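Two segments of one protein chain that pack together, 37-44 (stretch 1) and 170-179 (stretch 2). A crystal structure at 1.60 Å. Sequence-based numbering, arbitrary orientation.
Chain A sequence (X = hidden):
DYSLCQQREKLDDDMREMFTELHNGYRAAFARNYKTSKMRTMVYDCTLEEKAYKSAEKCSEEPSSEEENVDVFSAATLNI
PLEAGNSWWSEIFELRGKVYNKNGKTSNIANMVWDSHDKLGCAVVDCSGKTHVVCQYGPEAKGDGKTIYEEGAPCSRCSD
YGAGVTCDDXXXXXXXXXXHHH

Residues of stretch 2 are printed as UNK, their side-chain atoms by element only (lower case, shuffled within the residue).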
ATOM      1  N   SER A  37     -13.080   8.281  -6.837  1.00 10.32           N
ATOM      2  CA  SER A  37     -13.363   8.101  -8.261  1.00 10.02           C
ATOM      3  C   SER A  37     -12.282   7.427  -9.119  1.00 11.38           C
ATOM      4  O   SER A  37     -12.563   7.079 -10.262  1.00 13.18           O
ATOM      5  CB  SER A  37     -13.687   9.456  -8.881  1.00 12.53           C
ATOM      6  OG  SER A  37     -12.613  10.364  -8.684  1.00 15.02           O
ATOM      7  N   LYS A  38     -11.062   7.265  -8.600  1.00 10.48           N
ATOM      8  CA  LYS A  38     -10.006   6.610  -9.382  1.00  9.32           C
ATOM      9  C   LYS A  38      -8.974   5.916  -8.491  1.00 11.68           C
ATOM     10  O   LYS A  38      -7.756   6.101  -8.621  1.00 10.97           O
ATOM     11  CB  LYS A  38      -9.349   7.618 -10.328  1.00  9.56           C
ATOM     12  CG  LYS A  38      -8.872   8.918  -9.719  1.00  9.92           C
ATOM     13  CD  LYS A  38      -8.149   9.745 -10.784  1.00 13.11           C
ATOM     14  CE  LYS A  38      -7.874  11.156 -10.291  1.00 19.06           C
ATOM     15  NZ  LYS A  38      -7.176  11.964 -11.348  1.00 19.51           N
ATOM     16  N   MET A  39      -9.481   5.071  -7.600  1.00  9.70           N
ATOM     17  CA  MET A  39      -8.608   4.291  -6.731  1.00  8.65           C
ATOM     18  C   MET A  39      -8.053   3.130  -7.533  1.00 10.73           C
ATOM     19  O   MET A  39      -8.803   2.291  -8.006  1.00 13.45           O
ATOM     20  CB  MET A  39      -9.361   3.777  -5.504  1.00  9.98           C
ATOM     21  CG  MET A  39      -8.466   3.033  -4.526  1.00  8.14           C
ATOM     22  SD  MET A  39      -7.535   4.118  -3.436  1.00  8.75           S
ATOM     23  CE  MET A  39      -8.803   4.799  -2.356  1.00 10.86           C
ATOM     24  N   ARG A  40      -6.734   3.085  -7.690  1.00  8.29           N
ATOM     25  CA  ARG A  40      -6.109   1.996  -8.461  1.00  8.16           C
ATOM     26  C   ARG A  40      -5.973   0.683  -7.693  1.00  9.01           C
ATOM     27  O   ARG A  40      -5.727   0.647  -6.488  1.00 11.89           O
ATOM     28  CB  ARG A  40      -4.726   2.438  -8.960  1.00  9.74           C
ATOM     29  CG  ARG A  40      -4.825   3.596  -9.988  1.00 10.86           C
ATOM     30  CD  ARG A  40      -3.581   3.769 -10.844  1.00 11.37           C
ATOM     31  NE  ARG A  40      -3.433   2.658 -11.793  1.00 12.35           N
ATOM     32  CZ  ARG A  40      -2.750   2.735 -12.928  1.00 16.50           C
ATOM     33  NH1 ARG A  40      -2.161   3.866 -13.271  1.00 17.33           N
ATOM     34  NH2 ARG A  40      -2.663   1.673 -13.719  1.00 18.95           N
ATOM     35  N   THR A  41      -6.092  -0.409  -8.438  1.00  8.11           N
ATOM     36  CA  THR A  41      -5.724  -1.721  -7.935  1.00  9.95           C
ATOM     37  C   THR A  41      -4.222  -1.747  -7.774  1.00 10.28           C
ATOM     38  O   THR A  41      -3.497  -1.340  -8.690  1.00 10.20           O
ATOM     39  CB  THR A  41      -6.140  -2.831  -8.890  1.00  9.86           C
ATOM     40  OG1 THR A  41      -7.537  -2.724  -9.165  1.00 12.37           O
ATOM     41  CG2 THR A  41      -5.861  -4.208  -8.280  1.00 11.71           C
ATOM     42  N   MET A  42      -3.756  -2.202  -6.615  1.00  9.09           N
ATOM     43  CA  MET A  42      -2.319  -2.452  -6.460  1.00  7.92           C
ATOM     44  C   MET A  42      -1.892  -3.813  -6.966  1.00 10.18           C
ATOM     45  O   MET A  42      -2.595  -4.820  -6.810  1.00 12.86           O
ATOM     46  CB  MET A  42      -1.888  -2.347  -5.007  1.00  8.23           C
ATOM     47  CG  MET A  42      -1.828  -0.930  -4.470  1.00 10.53           C
ATOM     48  SD  MET A  42      -1.306  -0.914  -2.733  1.00 10.98           S
ATOM     49  CE  MET A  42      -1.039   0.852  -2.517  1.00 10.80           C
ATOM     50  N   VAL A  43      -0.704  -3.830  -7.557  1.00  8.55           N
ATOM     51  CA  VAL A  43      -0.068  -5.065  -7.996  1.00  8.58           C
ATOM     52  C   VAL A  43       1.256  -5.202  -7.258  1.00 11.72           C
ATOM     53  O   VAL A  43       1.940  -4.204  -7.042  1.00 13.40           O
ATOM     54  CB  VAL A  43       0.168  -5.061  -9.519  1.00 12.22           C
ATOM     55  CG1 VAL A  43       1.029  -6.254  -9.943  1.00 19.19           C
ATOM     56  CG2 VAL A  43      -1.166  -5.027 -10.250  1.00 13.05           C
ATOM     57  N   TYR A  44       1.629  -6.412  -6.856  1.00 11.21           N
ATOM     58  CA  TYR A  44       2.921  -6.579  -6.185  1.00  9.99           C
ATOM     59  C   TYR A  44       4.065  -6.252  -7.161  1.00 10.86           C
ATOM     60  O   TYR A  44       3.973  -6.532  -8.352  1.00 14.27           O
ATOM     61  CB  TYR A  44       3.088  -7.993  -5.629  1.00 10.24           C
ATOM     62  CG  TYR A  44       4.119  -8.022  -4.525  1.00  9.58           C
ATOM     63  CD1 TYR A  44       3.790  -7.599  -3.242  1.00 14.63           C
ATOM     64  CD2 TYR A  44       5.442  -8.420  -4.781  1.00 10.72           C
ATOM     65  CE1 TYR A  44       4.715  -7.587  -2.234  1.00 11.74           C
ATOM     66  CE2 TYR A  44       6.386  -8.410  -3.772  1.00  9.18           C
ATOM     67  CZ  TYR A  44       6.019  -7.992  -2.500  1.00  8.40           C
ATOM     68  OH  TYR A  44       6.934  -7.961  -1.481  1.00  9.74           O
ATOM     69  N   UNK A 170     -12.419  -7.446 -10.860  1.00 13.79           N
ATOM     70  CA  UNK A 170     -11.872  -8.290  -9.798  1.00 15.02           C
ATOM     71  C   UNK A 170     -12.097  -7.706  -8.410  1.00 14.84           C
ATOM     72  O   UNK A 170     -11.994  -8.412  -7.402  1.00 11.80           O
ATOM     73  o   UNK A 170     -10.917 -10.209 -11.534  1.00 18.43           O
ATOM     74  c   UNK A 170     -10.043  -9.414 -11.125  1.00 20.04           C
ATOM     75  c   UNK A 170     -10.367  -8.491  -9.994  1.00 14.41           C
ATOM     76  o   UNK A 170      -8.885  -9.358 -11.589  1.00 19.13           O
ATOM     77  N   UNK A 171     -12.355  -6.400  -8.358  1.00 11.79           N
ATOM     78  CA  UNK A 171     -12.447  -5.670  -7.099  1.00  9.77           C
ATOM     79  C   UNK A 171     -13.737  -4.865  -7.066  1.00 13.97           C
ATOM     80  O   UNK A 171     -13.740  -3.656  -6.823  1.00 13.17           O
ATOM     81  c   UNK A 171     -11.204  -4.781  -6.897  1.00 12.46           C
ATOM     82  c   UNK A 171     -10.315  -6.217  -4.048  1.00 16.47           C
ATOM     83  c   UNK A 171      -8.555  -7.677  -3.214  1.00 13.05           C
ATOM     84  c   UNK A 171      -7.951  -7.731  -4.440  1.00 16.62           C
ATOM     85  c   UNK A 171     -10.010  -5.632  -6.572  1.00 12.71           C
ATOM     86  c   UNK A 171      -9.051  -6.058  -7.433  1.00 11.87           C
ATOM     87  c   UNK A 171      -8.534  -7.003  -5.479  1.00 12.53           C
ATOM     88  c   UNK A 171      -9.717  -6.934  -3.008  1.00 16.27           C
ATOM     89  c   UNK A 171      -9.708  -6.243  -5.307  1.00 12.84           C
ATOM     90  n   UNK A 171      -8.153  -6.880  -6.787  1.00 16.96           N
ATOM     91  N   UNK A 172     -14.824  -5.576  -7.344  1.00 12.95           N
ATOM     92  CA  UNK A 172     -16.199  -5.081  -7.230  1.00 13.88           C
ATOM     93  C   UNK A 172     -16.433  -3.808  -8.042  1.00 16.14           C
ATOM     94  O   UNK A 172     -17.307  -3.003  -7.719  1.00 13.36           O
ATOM     95  c   UNK A 172     -16.568  -4.852  -5.749  1.00 15.77           C
ATOM     96  n   UNK A 172     -14.467  -7.591  -4.628  1.00 21.60           N
ATOM     97  c   UNK A 172     -14.958  -6.372  -4.407  1.00 20.99           C
ATOM     98  o   UNK A 172     -14.296  -5.486  -3.860  1.00 21.14           O
ATOM     99  c   UNK A 172     -16.425  -6.108  -4.859  1.00 15.42           C
ATOM    100  N   UNK A 173     -15.688  -3.660  -9.137  1.00 12.85           N
ATOM    101  CA  UNK A 173     -15.763  -2.458  -9.959  1.00 14.54           C
ATOM    102  C   UNK A 173     -15.600  -1.167  -9.153  1.00 10.19           C
ATOM    103  O   UNK A 173     -16.242  -0.145  -9.450  1.00 12.75           O
ATOM    104  c   UNK A 173     -17.107  -3.535 -11.787  1.00 24.24           C
ATOM    105  c   UNK A 173     -17.072  -2.446 -10.744  1.00 13.83           C
ATOM    106  n   UNK A 173     -16.253  -3.413 -12.802  1.00 20.62           N
ATOM    107  o   UNK A 173     -17.863  -4.494 -11.667  1.00 33.52           O
ATOM    108  N   UNK A 174     -14.696  -1.217  -8.182  1.00 11.39           N
ATOM    109  CA  UNK A 174     -14.394  -0.076  -7.334  1.00 11.36           C
ATOM    110  C   UNK A 174     -13.033   0.511  -7.646  1.00 15.09           C
ATOM    111  O   UNK A 174     -12.788   1.688  -7.360  1.00 12.68           O
ATOM    112  c   UNK A 174     -15.820  -0.744  -5.279  1.00 12.97           C
ATOM    113  c   UNK A 174     -15.701  -1.413  -3.921  1.00 14.82           C
ATOM    114  c   UNK A 174     -16.617   0.561  -5.192  1.00 15.31           C
ATOM    115  c   UNK A 174     -14.429  -0.473  -5.856  1.00  8.92           C
ATOM    116  N   UNK A 175     -12.152  -0.316  -8.221  1.00 11.05           N
ATOM    117  CA  UNK A 175     -10.751   0.049  -8.445  1.00 11.85           C
ATOM    118  C   UNK A 175     -10.409   0.083  -9.933  1.00  9.67           C
ATOM    119  O   UNK A 175     -11.120  -0.477 -10.758  1.00 12.93           O
ATOM    120  c   UNK A 175     -10.245   0.101  -5.444  1.00 11.55           C
ATOM    121  c   UNK A 175     -10.103  -1.205  -6.227  1.00  9.56           C
ATOM    122  c   UNK A 175      -9.823  -0.936  -7.712  1.00  8.87           C
ATOM    123  c   UNK A 175      -9.033  -2.106  -5.617  1.00 11.36           C
ATOM    124  N   UNK A 176      -9.325   0.774 -10.265  1.00 10.65           N
ATOM    125  CA  UNK A 176      -8.881   0.892 -11.658  1.00  9.53           C
ATOM    126  C   UNK A 176      -7.699  -0.009 -11.910  1.00 10.02           C
ATOM    127  O   UNK A 176      -6.737   0.031 -11.165  1.00 11.80           O
ATOM    128  c   UNK A 176      -8.469   2.321 -11.984  1.00  9.37           C
ATOM    129  s   UNK A 176      -9.706   3.583 -11.647  1.00 14.71           S
ATOM    130  N   UNK A 177      -7.743  -0.793 -12.987  1.00  9.54           N
ATOM    131  CA  UNK A 177      -6.636  -1.714 -13.306  1.00  9.99           C
ATOM    132  C   UNK A 177      -6.032  -1.447 -14.687  1.00 13.31           C
ATOM    133  O   UNK A 177      -6.732  -1.075 -15.622  1.00 10.76           O
ATOM    134  c   UNK A 177      -5.013  -4.142 -12.170  1.00 18.27           C
ATOM    135  c   UNK A 177      -8.211  -3.474 -14.266  1.00 11.56           C
ATOM    136  c   UNK A 177      -5.962  -4.172 -13.337  1.00 18.22           C
ATOM    137  c   UNK A 177      -7.124  -3.182 -13.225  1.00 11.14           C
ATOM    138  N   UNK A 178      -4.722  -1.644 -14.801  1.00 14.97           N
ATOM    139  CA  UNK A 178      -4.037  -1.516 -16.077  1.00 14.14           C
ATOM    140  C   UNK A 178      -4.309  -2.678 -17.019  1.00 13.30           C
ATOM    141  O   UNK A 178      -4.850  -3.704 -16.621  1.00 14.12           O
ATOM    142  N   UNK A 179      -3.927  -2.505 -18.283  1.00 15.99           N
ATOM    143  CA  UNK A 179      -4.170  -3.510 -19.317  1.00 19.44           C
ATOM    144  C   UNK A 179      -3.560  -4.848 -18.912  1.00 16.70           C
ATOM    145  O   UNK A 179      -2.385  -4.911 -18.557  1.00 20.68           O
ATOM    146  c   UNK A 179      -5.084  -4.888 -23.399  1.00 23.54           C
ATOM    147  c   UNK A 179      -3.883  -3.962 -21.800  1.00 22.88           C
ATOM    148  n   UNK A 179      -5.106  -3.984 -22.436  1.00 22.38           N
ATOM    149  n   UNK A 179      -3.889  -5.451 -23.414  1.00 21.80           N
ATOM    150  c   UNK A 179      -3.118  -4.891 -22.424  1.00 23.61           C
ATOM    151  c   UNK A 179      -3.585  -3.044 -20.654  1.00 18.20           C
TER
HETATM  152  O   HOH W   1     -12.359   4.279  -7.969  1.00 13.58           O
HETATM  153  O   HOH W   2      -3.952  -0.250 -11.329  1.00 17.84           O

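Position 170 carries two carbons, the second bearing two oxygens, a short carboxylate. It is Asp170, and although its CA-to-CB bond points toward stretch 1, nothing there lies within contact range. Position 171 has one carbon leading into fused five- and six-membered rings of eight carbons and one nitrogen, which only tryptophan has. Trp171 reaches Thr41, its CD1 lying 3.8 Å from Thr41 CG2, so the methyl meets the indole obliquely.

Position 172 shows three carbons in a row, the third with one oxygen and one nitrogen, the amide of Gln172. Position 173 is the same amide one carbon shorter, hence Asn173. Both have positive phi and are out of reach of stretch 1; they carry the chain through a turn, closed by a hydrogen bond from the N of position 174 to Trp171 O at 3.0 Å.

Position 174 has four carbons forked at the second, the pattern of leucine. Leu174 keeps its side chain out of contact with stretch 1 and contributes through its backbone: water 1 accepts from Met39 N (3.0 Å from the water O) and donates to Leu174 O (2.7 Å).

Position 175 repeats the four carbons forked at the second. One branch end packs on the Met39 side chain, and CB lies 3.2 Å from Thr41 OG1. This is Leu175, with CD2 3.6 Å from Met39 CG; its CA also makes a CA-H...O contact with Met39 O at 3.0 Å.

Position 176 has one carbon and one sulfur, and the sulfur sits 3.8 Å from Lys38 CA. It is Cys176, whose side chain is bonded covalently to a group elsewhere in the structure.

Position 177 holds four carbons forked at the first, with one arm two carbons long: isoleucine. The long arm of Ile177 ends at CD1, 3.7 Å from Thr41 CB and 4.4 Å from Val43 CG2.

Position 178 has no side-chain atoms, so it is Gly178. Its N lies near the plane of the Arg40 guanidinium, 4.1 Å from Arg40 NH2. Position 179 has one carbon and a five-membered ring of three carbons and two nitrogens; His179 lies beyond the contact.

The rule here is a single beta bridge, with Arg40 opposite Cys176. Cys176 N donates to Met39 O and Thr41 N donates to Cys176 O, each at 2.8 Å, so the backbone of one residue is held by the residues flanking Arg40. Arg40 CA adds a CA-H...O contact to Cys176 O at 3.4 Å, and water 2 accepts from Arg40 NE at 3.0 Å. Side chains then fill in around the bridge: Leu175 meets Met39, while Trp171, Leu175 and Ile177 all touch Thr41, the residue of stretch 1 most covered by the contact. Backbone bonds mark the register, and side-chain contacts, largely carbon on carbon, surround it.

Stretch 2 (170-179) DWQNLLCIGH
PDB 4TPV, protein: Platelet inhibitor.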